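Local coordinates for protein catalase (Bacillus pumilus, PDB 4QOM) that catalyses the breakdown of hydrogen peroxide into water and oxygen at a buried haem, at residues P133-R138 with T175-W180; T107-R112 with T179-D184; P144-S149 with W165-L170. All coordinates share one frame; numbering follows the deposited sequence.

Overall arrangement
All three contacts are buried in the body of the catalase chain and cluster on the same side of the haem, their centres about 11 to 16 Å apart. Interactions 1 and 2 both use helix 175-181: the first meets its flank, the second its C-terminal end, and the chemistry changes accordingly. Along the flank, methyl and methylene groups lie over aromatic rings, with one Met-aromatic contact; at the end, an arginine binds backbone carbonyls. Interaction 3 pairs two helices, one of them the preceding helix 161-169, mainly by apolar packing between residues 144-149 and 165-170, and lies furthest from the chain centre, where other subunits complete its polar edges. Phe-136 links interactions 1 and 3 by touching Met-146 and Met-168.

Interaction 1 (P133-R138 with T175-W180); sequences PIFFIR and THMLTW. With PYG (benzene-1,2,3-triol), chain H; HEM (protoporphyrin IX containing Fe), chain E.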
loop_
_atom_site.group_PDB
_atom_site.type_symbol
_atom_site.label_atom_id
_atom_site.label_comp_id
_atom_site.label_asym_id
_atom_site.label_seq_id
_atom_site.Cartn_x
_atom_site.Cartn_y
_atom_site.Cartn_z
ATOM N N PRO A 133 28.252 -22.532 0.292
ATOM C CA PRO A 133 28.813 -21.899 1.502
ATOM C C PRO A 133 29.536 -20.574 1.315
ATOM O O PRO A 133 30.006 -19.997 2.317
ATOM C CB PRO A 133 29.829 -22.977 1.988
ATOM C CG PRO A 133 30.316 -23.526 0.700
ATOM C CD PRO A 133 29.056 -23.674 -0.148
ATOM N N ILE A 134 29.508 -20.049 0.077
ATOM C CA ILE A 134 30.114 -18.749 -0.224
ATOM C C ILE A 134 29.156 -17.931 -1.076
ATOM O O ILE A 134 28.090 -18.390 -1.417
ATOM C CB ILE A 134 31.447 -18.910 -0.945
ATOM C CG1 ILE A 134 31.281 -19.814 -2.179
ATOM C CG2 ILE A 134 32.476 -19.507 -0.014
ATOM C CD1 ILE A 134 32.460 -19.836 -3.073
ATOM N N PHE A 135 29.565 -16.725 -1.436
ATOM C CA PHE A 135 28.741 -15.889 -2.288
ATOM C C PHE A 135 29.583 -15.265 -3.419
ATOM O O PHE A 135 30.819 -15.330 -3.407
ATOM C CB PHE A 135 28.060 -14.807 -1.421
ATOM C CG PHE A 135 26.720 -14.382 -1.941
ATOM C CD1 PHE A 135 25.728 -15.277 -1.957
ATOM C CD2 PHE A 135 26.497 -13.097 -2.363
ATOM C CE1 PHE A 135 24.456 -14.903 -2.399
ATOM C CE2 PHE A 135 25.238 -12.706 -2.831
ATOM C CZ PHE A 135 24.235 -13.615 -2.869
ATOM N N PHE A 136 28.923 -14.650 -4.356
ATOM C CA PHE A 136 29.482 -14.064 -5.583
ATOM C C PHE A 136 30.182 -12.740 -5.307
ATOM O O PHE A 136 31.034 -12.345 -6.057
ATOM C CB PHE A 136 28.360 -13.662 -6.510
ATOM C CG PHE A 136 27.427 -14.778 -6.902
ATOM C CD1 PHE A 136 26.232 -14.987 -6.190
ATOM C CD2 PHE A 136 27.673 -15.523 -8.038
ATOM C CE1 PHE A 136 25.355 -15.985 -6.556
ATOM C CE2 PHE A 136 26.775 -16.515 -8.439
ATOM C CZ PHE A 136 25.619 -16.733 -7.698
ATOM N N ILE A 137 29.715 -12.046 -4.272
ATOM C CA ILE A 137 30.164 -10.702 -3.951
ATOM C C ILE A 137 30.420 -10.574 -2.444
ATOM O O ILE A 137 30.071 -11.460 -1.660
ATOM C CB ILE A 137 29.168 -9.601 -4.417
ATOM C CG1 ILE A 137 27.760 -9.845 -3.814
ATOM C CG2 ILE A 137 29.096 -9.500 -5.941
ATOM C CD1 ILE A 137 26.818 -8.682 -3.957
ATOM N N ARG A 138 31.118 -9.511 -2.054
ATOM C CA ARG A 138 31.527 -9.314 -0.666
ATOM C C ARG A 138 31.086 -7.976 -0.060
ATOM O O ARG A 138 31.450 -7.678 1.067
ATOM C CB ARG A 138 33.070 -9.429 -0.501
ATOM C CG ARG A 138 33.837 -8.389 -1.300
ATOM C CD ARG A 138 35.331 -8.352 -0.921
ATOM N NE ARG A 138 35.994 -9.566 -1.227
ATOM C CZ ARG A 138 36.874 -9.781 -2.223
ATOM N NH1 ARG A 138 37.143 -8.860 -3.138
ATOM N NH2 ARG A 138 37.451 -10.947 -2.283
ATOM N N THR A 175 34.676 -15.580 -8.588
ATOM C CA THR A 175 35.224 -16.738 -9.253
ATOM C C THR A 175 35.069 -18.026 -8.410
ATOM O O THR A 175 34.771 -19.092 -8.948
ATOM C CB THR A 175 36.737 -16.457 -9.588
ATOM O OG1 THR A 175 36.836 -15.280 -10.420
ATOM C CG2 THR A 175 37.285 -17.634 -10.407
ATOM N N HIS A 176 35.261 -17.927 -7.106
ATOM C CA HIS A 176 35.090 -19.113 -6.259
ATOM C C HIS A 176 33.671 -19.589 -6.321
ATOM O O HIS A 176 33.375 -20.761 -6.505
ATOM C CB HIS A 176 35.551 -18.787 -4.825
ATOM C CG HIS A 176 35.647 -19.961 -3.908
ATOM N ND1 HIS A 176 35.688 -19.817 -2.537
ATOM C CD2 HIS A 176 35.656 -21.290 -4.143
ATOM C CE1 HIS A 176 35.709 -21.010 -1.969
ATOM N NE2 HIS A 176 35.702 -21.919 -2.920
ATOM N N MET A 177 32.738 -18.678 -6.143
ATOM C CA MET A 177 31.303 -19.038 -6.213
ATOM C C MET A 177 30.864 -19.736 -7.501
ATOM O O MET A 177 30.172 -20.758 -7.485
ATOM C CB MET A 177 30.427 -17.818 -5.930
ATOM C CG MET A 177 28.932 -18.140 -5.996
ATOM S SD MET A 177 28.413 -19.097 -4.543
ATOM C CE MET A 177 26.624 -18.823 -4.512
ATOM N N LEU A 178 31.307 -19.201 -8.634
ATOM C CA LEU A 178 30.965 -19.788 -9.942
ATOM C C LEU A 178 31.530 -21.182 -10.111
ATOM O O LEU A 178 30.935 -22.010 -10.732
ATOM C CB LEU A 178 31.426 -18.869 -11.053
ATOM C CG LEU A 178 30.717 -17.491 -10.972
ATOM C CD1 LEU A 178 31.439 -16.435 -11.783
ATOM C CD2 LEU A 178 29.273 -17.624 -11.412
ATOM N N THR A 179 32.716 -21.427 -9.516
ATOM C CA THR A 179 33.327 -22.757 -9.500
ATOM C C THR A 179 32.512 -23.769 -8.705
ATOM O O THR A 179 32.543 -24.942 -9.008
ATOM C CB THR A 179 34.796 -22.636 -8.975
ATOM O OG1 THR A 179 35.462 -21.656 -9.786
ATOM C CG2 THR A 179 35.501 -23.948 -9.077
ATOM N N TRP A 180 31.738 -23.320 -7.706
ATOM C CA TRP A 180 30.780 -24.225 -7.056
ATOM C C TRP A 180 29.471 -24.356 -7.852
ATOM O O TRP A 180 28.935 -25.449 -8.034
ATOM C CB TRP A 180 30.417 -23.726 -5.655
ATOM C CG TRP A 180 31.426 -23.909 -4.578
ATOM C CD1 TRP A 180 32.563 -23.183 -4.403
ATOM C CD2 TRP A 180 31.315 -24.775 -3.453
ATOM N NE1 TRP A 180 33.194 -23.596 -3.268
ATOM C CE2 TRP A 180 32.462 -24.569 -2.663
ATOM C CE3 TRP A 180 30.403 -25.754 -3.060
ATOM C CZ2 TRP A 180 32.691 -25.264 -1.486
ATOM C CZ3 TRP A 180 30.639 -26.425 -1.855
ATOM C CH2 TRP A 180 31.791 -26.216 -1.130
HETATM C C1 PYG H . 20.461 -13.930 -3.287
HETATM C C2 PYG H . 21.092 -15.243 -3.216
HETATM C C3 PYG H . 21.906 -15.678 -4.352
HETATM C C4 PYG H . 22.080 -14.875 -5.486
HETATM C C5 PYG H . 21.461 -13.621 -5.547
HETATM C C6 PYG H . 20.680 -13.194 -4.478
HETATM O O1 PYG H . 19.723 -13.467 -2.204
HETATM O O2 PYG H . 20.914 -15.990 -2.140
HETATM O O3 PYG H . 22.438 -16.877 -4.273
HETATM C CHA HEM E . 15.781 -13.469 0.428
HETATM C CHB HEM E . 18.503 -9.506 0.266
HETATM C CHC HEM E . 22.586 -12.309 0.198
HETATM C CHD HEM E . 19.787 -16.042 1.556
HETATM C C1A HEM E . 16.177 -12.163 0.341
HETATM C C2A HEM E . 15.295 -11.058 0.173
HETATM C C3A HEM E . 16.064 -9.946 0.162
HETATM C C4A HEM E . 17.405 -10.359 0.260
HETATM C CMA HEM E . 15.620 -8.526 0.045
HETATM C CAA HEM E . 13.802 -11.114 0.164
HETATM C CBA HEM E . 13.334 -11.189 1.630
HETATM C CGA HEM E . 11.830 -11.258 1.818
HETATM O O1A HEM E . 11.349 -11.676 2.938
HETATM O O2A HEM E . 11.087 -10.836 0.892
HETATM C C1B HEM E . 19.835 -9.973 0.202
HETATM C C2B HEM E . 20.941 -9.076 0.057
HETATM C C3B HEM E . 22.050 -9.847 -0.012
HETATM C C4B HEM E . 21.650 -11.239 0.186
HETATM C CMB HEM E . 20.855 -7.581 -0.077
HETATM C CAB HEM E . 23.440 -9.410 -0.156
HETATM C CBB HEM E . 23.587 -8.106 -0.187
HETATM C C1C HEM E . 22.174 -13.582 0.590
HETATM C C2C HEM E . 23.010 -14.522 1.215
HETATM C C3C HEM E . 22.229 -15.592 1.559
HETATM C C4C HEM E . 20.870 -15.276 1.278
HETATM C CMC HEM E . 24.499 -14.441 1.346
HETATM C CAC HEM E . 22.649 -16.746 2.289
HETATM C CBC HEM E . 23.794 -16.688 2.969
HETATM C C1D HEM E . 18.476 -15.595 1.303
HETATM C C2D HEM E . 17.348 -16.505 1.467
HETATM C C3D HEM E . 16.233 -15.809 1.140
HETATM C C4D HEM E . 16.701 -14.467 0.778
HETATM C CMD HEM E . 17.461 -17.934 1.933
HETATM C CAD HEM E . 14.816 -16.319 1.177
HETATM C CBD HEM E . 14.266 -16.336 2.624
HETATM C CGD HEM E . 12.866 -16.900 2.618
HETATM O O1D HEM E . 12.781 -18.150 2.568
HETATM O O2D HEM E . 11.868 -16.103 2.596
HETATM N NA HEM E . 17.465 -11.739 0.404
HETATM N NB HEM E . 20.325 -11.199 0.333
HETATM N NC HEM E . 20.878 -14.020 0.765
HETATM N ND HEM E . 18.043 -14.405 0.877
HETATM FE FE HEM E . 19.131 -12.875 0.626
HETATM O O HOH W 1 33.012 -16.136 -4.939
#
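His-176 begins the contact by receiving CD1 of Ile-134 over one face of its imidazole, a CH-pi approach with the methyl carbon 3.4 Å from the ring centroid. The ring is held by ND1, which is hydrogen-bonded to the carbonyl of Thr-282. Met-177, next along the helix, points directly at the loop. Its CG stands anti to the backbone N (chi1 180°) and lies over one face of Phe-136, 3.6 Å from the ring centroid. A bend at chi2 (74°) then carries the sulfur back over the loop, so that SD packs 3.2 Å from O of Ile-134; SD and the Phe-136 ring also make a Met-aromatic contact. The backbones are joined through a single water, which accepts from Met-177 N at 2.8 Å and donates to Phe-135 O. Here the loop after barrel strand 123-130 forms a wall of the haem pocket and is backed by helix 175-181, while Phe-135 turns away from the helix, with a haem methyl (CMC) over one ring face and Phe-136 CD1 over the other. The benzene-1,2,3-triol of chain H, also hydrogen-bonded to His-57 and Asn-130, sits at the edge of the Phe-135 ring. Leu-178 meets Phe-136 at the edge, its CD2 4.0 Å from CE2. Trp-180 offers a face to the start of the loop: CD of Pro-133 stands 3.8 Å from the centroid of the six-membered ring, and CD1 of Ile-134 lies 3.6 Å from CD1 of the indole, which has a cation-pi partner in Lys-428.

Interaction 2 (T107-R112 with T179-D184); sequences TLRDPR and TWLFSD. With PYG (benzene-1,2,3-triol), chain G; PYG (benzene-1,2,3-triol), chain H.
Arg-109 makes this a buried polar contact between a loop and a helix end, reaching from the connection between strands 88-96 and 113-120 to the C-terminal end of helix 175-181. Its NH1 donates to O of Leu-181 at 3.0 Å (N-H...O 153°), lying in the carbonyl plane, and also makes a weak, strongly bent bond to O of Ser-183. On the way there the arginine CD passes over one face of Phe-182, 3.9 Å from the ring centroid. The bend at chi3 (-49°) turns the guanidinium beyond that point, leaving its plane 21° from that of the phenyl ring. The other terminal nitrogen, NH2, donates to a water 3.0 Å away that in turn donates to OD1 of Asp-184. A cation set against the carbonyl end of a helix is a recurrent arrangement, and the two are likely to be electrostatically matched. A leucine in its place has no N-H to give, and would probably leave the Leu-181 carbonyl without this mate and the Asp-184 water without its arginine donor. The loop so held lines a ligand site, probably part of the access channel on the distal side of the haem in catalases: Asp-110, turned away from the helix, faces the hydroxyls of the chain G benzene-1,2,3-triol through OD1. Arg-112 ties the same loop to itself, gripping Leu-108 O with both NH1 and NH2, while NH1 also donates to Asp-110 O. Across the contact, CD1 of Leu-181 packs 3.6 Å from N of Pro-111.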
loop_
_atom_site.group_PDB
_atom_site.type_symbol
_atom_site.label_atom_id
_atom_site.label_comp_id
_atom_site.label_asym_id
_atom_site.label_seq_id
_atom_site.Cartn_x
_atom_site.Cartn_y
_atom_site.Cartn_z
ATOM N N THR A 107 13.990 -26.871 -11.324
ATOM C CA THR A 107 15.037 -27.603 -12.065
ATOM C C THR A 107 16.070 -26.623 -12.627
ATOM O O THR A 107 16.980 -27.057 -13.350
ATOM C CB THR A 107 14.410 -28.371 -13.236
ATOM O OG1 THR A 107 13.373 -27.555 -13.816
ATOM C CG2 THR A 107 13.755 -29.647 -12.759
ATOM N N LEU A 108 15.955 -25.321 -12.327
ATOM C CA LEU A 108 16.902 -24.341 -12.899
ATOM C C LEU A 108 18.207 -24.359 -12.075
ATOM O O LEU A 108 18.189 -24.610 -10.864
ATOM C CB LEU A 108 16.322 -22.955 -12.886
ATOM C CG LEU A 108 14.945 -22.800 -13.540
ATOM C CD1 LEU A 108 14.556 -21.341 -13.528
ATOM C CD2 LEU A 108 14.986 -23.354 -14.962
ATOM N N ARG A 109 19.289 -23.932 -12.698
ATOM C CA ARG A 109 20.541 -23.659 -11.970
ATOM C C ARG A 109 20.428 -22.410 -11.072
ATOM O O ARG A 109 19.911 -21.382 -11.489
ATOM C CB ARG A 109 21.727 -23.506 -12.950
ATOM C CG ARG A 109 23.084 -23.322 -12.258
ATOM C CD ARG A 109 24.282 -23.350 -13.197
ATOM N NE ARG A 109 24.202 -24.516 -14.083
ATOM C CZ ARG A 109 24.535 -25.773 -13.758
ATOM N NH1 ARG A 109 25.069 -26.107 -12.591
ATOM N NH2 ARG A 109 24.300 -26.738 -14.636
ATOM N N ASP A 110 20.895 -22.521 -9.846
ATOM C CA ASP A 110 20.721 -21.437 -8.831
ATOM C C ASP A 110 21.293 -21.972 -7.515
ATOM O O ASP A 110 21.155 -23.142 -7.213
ATOM C CB ASP A 110 19.207 -21.096 -8.637
ATOM C CG ASP A 110 18.821 -19.669 -9.060
ATOM O OD1 ASP A 110 19.696 -18.809 -9.421
ATOM O OD2 ASP A 110 17.563 -19.407 -9.078
ATOM N N PRO A 111 21.846 -21.072 -6.695
ATOM C CA PRO A 111 21.883 -21.424 -5.258
ATOM C C PRO A 111 20.477 -21.755 -4.780
ATOM O O PRO A 111 19.512 -21.298 -5.381
ATOM C CB PRO A 111 22.430 -20.159 -4.589
ATOM C CG PRO A 111 23.008 -19.401 -5.729
ATOM C CD PRO A 111 22.135 -19.657 -6.870
ATOM N N ARG A 112 20.403 -22.486 -3.677
ATOM C CA ARG A 112 19.145 -22.706 -2.994
ATOM C C ARG A 112 19.189 -22.043 -1.632
ATOM O O ARG A 112 20.143 -22.209 -0.886
ATOM C CB ARG A 112 18.870 -24.205 -2.869
ATOM C CG ARG A 112 17.988 -24.796 -3.934
ATOM C CD ARG A 112 18.500 -24.582 -5.347
ATOM N NE ARG A 112 17.634 -25.234 -6.308
ATOM C CZ ARG A 112 17.843 -25.195 -7.612
ATOM N NH1 ARG A 112 18.865 -24.514 -8.102
ATOM N NH2 ARG A 112 16.977 -25.780 -8.442
ATOM N N THR A 179 32.716 -21.427 -9.516
ATOM C CA THR A 179 33.327 -22.757 -9.500
ATOM C C THR A 179 32.512 -23.769 -8.705
ATOM O O THR A 179 32.543 -24.942 -9.008
ATOM C CB THR A 179 34.796 -22.636 -8.975
ATOM O OG1 THR A 179 35.462 -21.656 -9.786
ATOM C CG2 THR A 179 35.501 -23.948 -9.077
ATOM N N TRP A 180 31.738 -23.320 -7.706
ATOM C CA TRP A 180 30.780 -24.225 -7.056
ATOM C C TRP A 180 29.471 -24.356 -7.852
ATOM O O TRP A 180 28.935 -25.449 -8.034
ATOM C CB TRP A 180 30.417 -23.726 -5.655
ATOM C CG TRP A 180 31.426 -23.909 -4.578
ATOM C CD1 TRP A 180 32.563 -23.183 -4.403
ATOM C CD2 TRP A 180 31.315 -24.775 -3.453
ATOM N NE1 TRP A 180 33.194 -23.596 -3.268
ATOM C CE2 TRP A 180 32.462 -24.569 -2.663
ATOM C CE3 TRP A 180 30.403 -25.754 -3.060
ATOM C CZ2 TRP A 180 32.691 -25.264 -1.486
ATOM C CZ3 TRP A 180 30.639 -26.425 -1.855
ATOM C CH2 TRP A 180 31.791 -26.216 -1.130
ATOM N N LEU A 181 28.923 -23.212 -8.259
ATOM C CA LEU A 181 27.601 -23.133 -8.835
ATOM C C LEU A 181 27.529 -23.859 -10.216
ATOM O O LEU A 181 26.455 -24.373 -10.593
ATOM C CB LEU A 181 27.202 -21.676 -9.027
ATOM C CG LEU A 181 25.805 -21.432 -9.642
ATOM C CD1 LEU A 181 24.729 -21.897 -8.705
ATOM C CD2 LEU A 181 25.678 -19.965 -9.937
ATOM N N PHE A 182 28.632 -23.916 -10.948
ATOM C CA PHE A 182 28.651 -24.625 -12.226
ATOM C C PHE A 182 29.128 -26.057 -12.166
ATOM O O PHE A 182 29.158 -26.738 -13.196
ATOM C CB PHE A 182 29.345 -23.791 -13.315
ATOM C CG PHE A 182 28.468 -22.675 -13.815
ATOM C CD1 PHE A 182 27.613 -22.881 -14.844
ATOM C CD2 PHE A 182 28.514 -21.418 -13.199
ATOM C CE1 PHE A 182 26.777 -21.875 -15.274
ATOM C CE2 PHE A 182 27.691 -20.400 -13.621
ATOM C CZ PHE A 182 26.833 -20.629 -14.680
ATOM N N SER A 183 29.394 -26.548 -10.972
ATOM C CA SER A 183 29.324 -28.010 -10.715
ATOM C C SER A 183 27.893 -28.468 -10.823
ATOM O O SER A 183 26.974 -27.638 -11.002
ATOM C CB SER A 183 29.946 -28.367 -9.349
ATOM O OG SER A 183 29.126 -28.014 -8.241
ATOM N N ASP A 184 27.638 -29.755 -10.705
ATOM C CA ASP A 184 26.224 -30.153 -10.727
ATOM C C ASP A 184 25.519 -29.747 -9.422
ATOM O O ASP A 184 24.297 -29.809 -9.379
ATOM C CB ASP A 184 26.045 -31.624 -10.976
ATOM C CG ASP A 184 26.413 -32.012 -12.400
ATOM O OD1 ASP A 184 26.378 -31.175 -13.334
ATOM O OD2 ASP A 184 26.750 -33.227 -12.602
HETATM C C1 PYG G . 22.320 -18.035 -11.028
HETATM C C2 PYG G . 21.492 -18.420 -12.177
HETATM C C3 PYG G . 22.195 -18.863 -13.428
HETATM C C4 PYG G . 23.582 -18.889 -13.446
HETATM C C5 PYG G . 24.305 -18.494 -12.344
HETATM C C6 PYG G . 23.696 -18.077 -11.161
HETATM O O1 PYG G . 21.827 -17.595 -9.833
HETATM O O2 PYG G . 20.136 -18.331 -12.089
HETATM O O3 PYG G . 21.551 -19.276 -14.593
HETATM C C1 PYG H . 20.461 -13.930 -3.287
HETATM C C2 PYG H . 21.092 -15.243 -3.216
HETATM C C3 PYG H . 21.906 -15.678 -4.352
HETATM C C4 PYG H . 22.080 -14.875 -5.486
HETATM C C5 PYG H . 21.461 -13.621 -5.547
HETATM C C6 PYG H . 20.680 -13.194 -4.478
HETATM O O1 PYG H . 19.723 -13.467 -2.204
HETATM O O2 PYG H . 20.914 -15.990 -2.140
HETATM O O3 PYG H . 22.438 -16.877 -4.273
HETATM O O HOH W 2 23.975 -29.467 -13.412
#

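Interaction 3 (P144-S149 with W165-L170); sequences PDMVHS and WDFMTL. With PYG (benzene-1,2,3-triol), chain H.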
loop_
_atom_site.group_PDB
_atom_site.type_symbol
_atom_site.label_atom_id
_atom_site.label_comp_id
_atom_site.label_asym_id
_atom_site.label_seq_id
_atom_site.Cartn_x
_atom_site.Cartn_y
_atom_site.Cartn_z
ATOM N N PRO A 144 22.137 -5.142 -5.693
ATOM C CA PRO A 144 21.057 -4.935 -6.693
ATOM C C PRO A 144 21.666 -5.068 -8.115
ATOM O O PRO A 144 21.046 -5.529 -9.005
ATOM C CB PRO A 144 20.615 -3.489 -6.393
ATOM C CG PRO A 144 20.929 -3.332 -4.897
ATOM C CD PRO A 144 22.222 -4.030 -4.721
ATOM N N ASP A 145 22.983 -4.743 -8.239
ATOM C CA ASP A 145 23.638 -4.877 -9.539
ATOM C C ASP A 145 23.767 -6.343 -9.935
ATOM O O ASP A 145 23.418 -6.733 -11.086
ATOM C CB ASP A 145 25.052 -4.276 -9.524
ATOM C CG ASP A 145 25.036 -2.748 -9.299
ATOM O OD1 ASP A 145 24.415 -2.038 -10.182
ATOM O OD2 ASP A 145 25.587 -2.309 -8.288
ATOM N N MET A 146 24.260 -7.155 -9.014
ATOM C CA MET A 146 24.394 -8.581 -9.242
ATOM C C MET A 146 23.028 -9.217 -9.629
ATOM O O MET A 146 22.968 -9.904 -10.643
ATOM C CB MET A 146 24.982 -9.278 -8.017
ATOM C CG MET A 146 25.220 -10.759 -8.192
ATOM S SD MET A 146 25.427 -11.584 -6.591
ATOM C CE MET A 146 23.705 -11.756 -6.237
ATOM N N VAL A 147 22.022 -8.972 -8.784
ATOM C CA VAL A 147 20.677 -9.449 -9.018
ATOM C C VAL A 147 20.147 -8.985 -10.384
ATOM O O VAL A 147 19.604 -9.806 -11.148
ATOM C CB VAL A 147 19.724 -9.148 -7.843
ATOM C CG1 VAL A 147 18.293 -9.512 -8.211
ATOM C CG2 VAL A 147 20.165 -9.926 -6.604
ATOM N N HIS A 148 20.246 -7.699 -10.699
ATOM C CA HIS A 148 19.802 -7.210 -11.911
ATOM C C HIS A 148 20.462 -7.896 -13.125
ATOM O O HIS A 148 19.800 -8.130 -14.125
ATOM C CB HIS A 148 19.941 -5.688 -12.064
ATOM C CG HIS A 148 18.990 -4.860 -11.257
ATOM N ND1 HIS A 148 18.986 -3.473 -11.323
ATOM C CD2 HIS A 148 18.066 -5.192 -10.300
ATOM C CE1 HIS A 148 18.076 -3.002 -10.485
ATOM N NE2 HIS A 148 17.548 -4.016 -9.820
ATOM N N SER A 149 21.751 -8.219 -13.028
ATOM C CA SER A 149 22.434 -8.919 -14.127
ATOM C C SER A 149 21.958 -10.331 -14.300
ATOM O O SER A 149 21.915 -10.847 -15.406
ATOM C CB SER A 149 23.940 -8.920 -13.905
ATOM O OG SER A 149 24.373 -9.932 -13.030
ATOM N N TRP A 165 27.207 -12.772 -17.018
ATOM C CA TRP A 165 28.728 -12.944 -17.170
ATOM C C TRP A 165 29.470 -11.635 -17.354
ATOM O O TRP A 165 30.619 -11.505 -16.910
ATOM C CB TRP A 165 29.045 -13.890 -18.318
ATOM C CG TRP A 165 28.807 -15.336 -17.955
ATOM C CD1 TRP A 165 27.799 -16.119 -18.342
ATOM C CD2 TRP A 165 29.628 -16.111 -17.116
ATOM N NE1 TRP A 165 27.924 -17.364 -17.811
ATOM C CE2 TRP A 165 29.060 -17.369 -17.041
ATOM C CE3 TRP A 165 30.851 -15.876 -16.474
ATOM C CZ2 TRP A 165 29.606 -18.387 -16.275
ATOM C CZ3 TRP A 165 31.396 -16.903 -15.690
ATOM C CH2 TRP A 165 30.804 -18.154 -15.677
ATOM N N ASP A 166 28.853 -10.632 -17.960
ATOM C CA ASP A 166 29.464 -9.273 -18.017
ATOM C C ASP A 166 29.733 -8.774 -16.606
ATOM O O ASP A 166 30.870 -8.488 -16.227
ATOM C CB ASP A 166 28.541 -8.286 -18.737
ATOM C CG ASP A 166 29.153 -6.889 -18.893
ATOM O OD1 ASP A 166 30.392 -6.816 -19.003
ATOM O OD2 ASP A 166 28.373 -5.910 -19.091
ATOM N N PHE A 167 28.731 -8.794 -15.749
ATOM C CA PHE A 167 28.912 -8.450 -14.366
ATOM C C PHE A 167 29.923 -9.323 -13.629
ATOM O O PHE A 167 30.783 -8.816 -12.962
ATOM C CB PHE A 167 27.566 -8.523 -13.601
ATOM C CG PHE A 167 27.662 -8.194 -12.145
ATOM C CD1 PHE A 167 27.605 -6.854 -11.675
ATOM C CD2 PHE A 167 27.903 -9.202 -11.207
ATOM C CE1 PHE A 167 27.799 -6.584 -10.346
ATOM C CE2 PHE A 167 28.129 -8.946 -9.884
ATOM C CZ PHE A 167 28.087 -7.622 -9.427
ATOM N N MET A 168 29.788 -10.641 -13.730
ATOM C CA MET A 168 30.621 -11.550 -12.934
ATOM C C MET A 168 32.057 -11.400 -13.348
ATOM O O MET A 168 32.961 -11.465 -12.496
ATOM C CB MET A 168 30.144 -12.993 -13.052
ATOM C CG MET A 168 28.784 -13.265 -12.431
ATOM S SD MET A 168 28.653 -13.031 -10.666
ATOM C CE MET A 168 26.852 -13.193 -10.609
ATOM N N THR A 169 32.289 -11.266 -14.646
ATOM C CA THR A 169 33.721 -11.203 -15.093
ATOM C C THR A 169 34.426 -9.933 -14.660
ATOM O O THR A 169 35.646 -9.964 -14.385
ATOM C CB THR A 169 33.813 -11.338 -16.646
ATOM O OG1 THR A 169 33.058 -10.325 -17.306
ATOM C CG2 THR A 169 33.418 -12.728 -17.120
ATOM N N LEU A 170 33.686 -8.837 -14.571
ATOM C CA LEU A 170 34.141 -7.560 -14.017
ATOM C C LEU A 170 34.146 -7.485 -12.471
ATOM O O LEU A 170 34.587 -6.454 -11.903
ATOM C CB LEU A 170 33.341 -6.424 -14.672
ATOM C CG LEU A 170 33.441 -6.296 -16.201
ATOM C CD1 LEU A 170 32.453 -5.291 -16.749
ATOM C CD2 LEU A 170 34.859 -5.898 -16.579
HETATM C C1 PYG H . 20.461 -13.930 -3.287
HETATM C C2 PYG H . 21.092 -15.243 -3.216
HETATM C C3 PYG H . 21.906 -15.678 -4.352
HETATM C C4 PYG H . 22.080 -14.875 -5.486
HETATM C C5 PYG H . 21.461 -13.621 -5.547
HETATM C C6 PYG H . 20.680 -13.194 -4.478
HETATM O O1 PYG H . 19.723 -13.467 -2.204
HETATM O O2 PYG H . 20.914 -15.990 -2.140
HETATM O O3 PYG H . 22.438 -16.877 -4.273
#
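Phe-167 carries the aromatic part of this helix-to-helix contact by laying one face of its ring against the backbone of helix 143-150. CA of Met-146 stands 3.9 Å from the ring centroid in a CH-pi contact, with CB of the same residue 3.7 Å from CE2. CB of Asp-145 meets the other side of the rim, 3.7 Å from CE1. A second apolar touch joins the methionines: CE of Met-168 lies 3.8 Å from CG of Met-146. On the same helix, CG2 of Val-147 comes within 3.9 Å of C6 of the chain H benzene-1,2,3-triol.

No hydrogen bond joins residues 144-149 to 165-170, although His-148 O is bonded to Arg-163 earlier on helix 161-169. Ser-149 turns its hydroxyl back, donating to O of Met-146 at 2.8 Å, while the same OG rests 3.5 Å from CB of Phe-167. Asp-145 sends its carboxylate to other chains: Lys-42 of the second subunit in a salt bridge, and the Glu-385 backbone of the third.

The axes of segments 144-149 and 165-169 approach to 9.3 Å, with 144° between their N-to-C directions; helix 161-169 is backed by helices 434-448 and 453-466, and Met-168 also touches Leu-178 of helix 175-181.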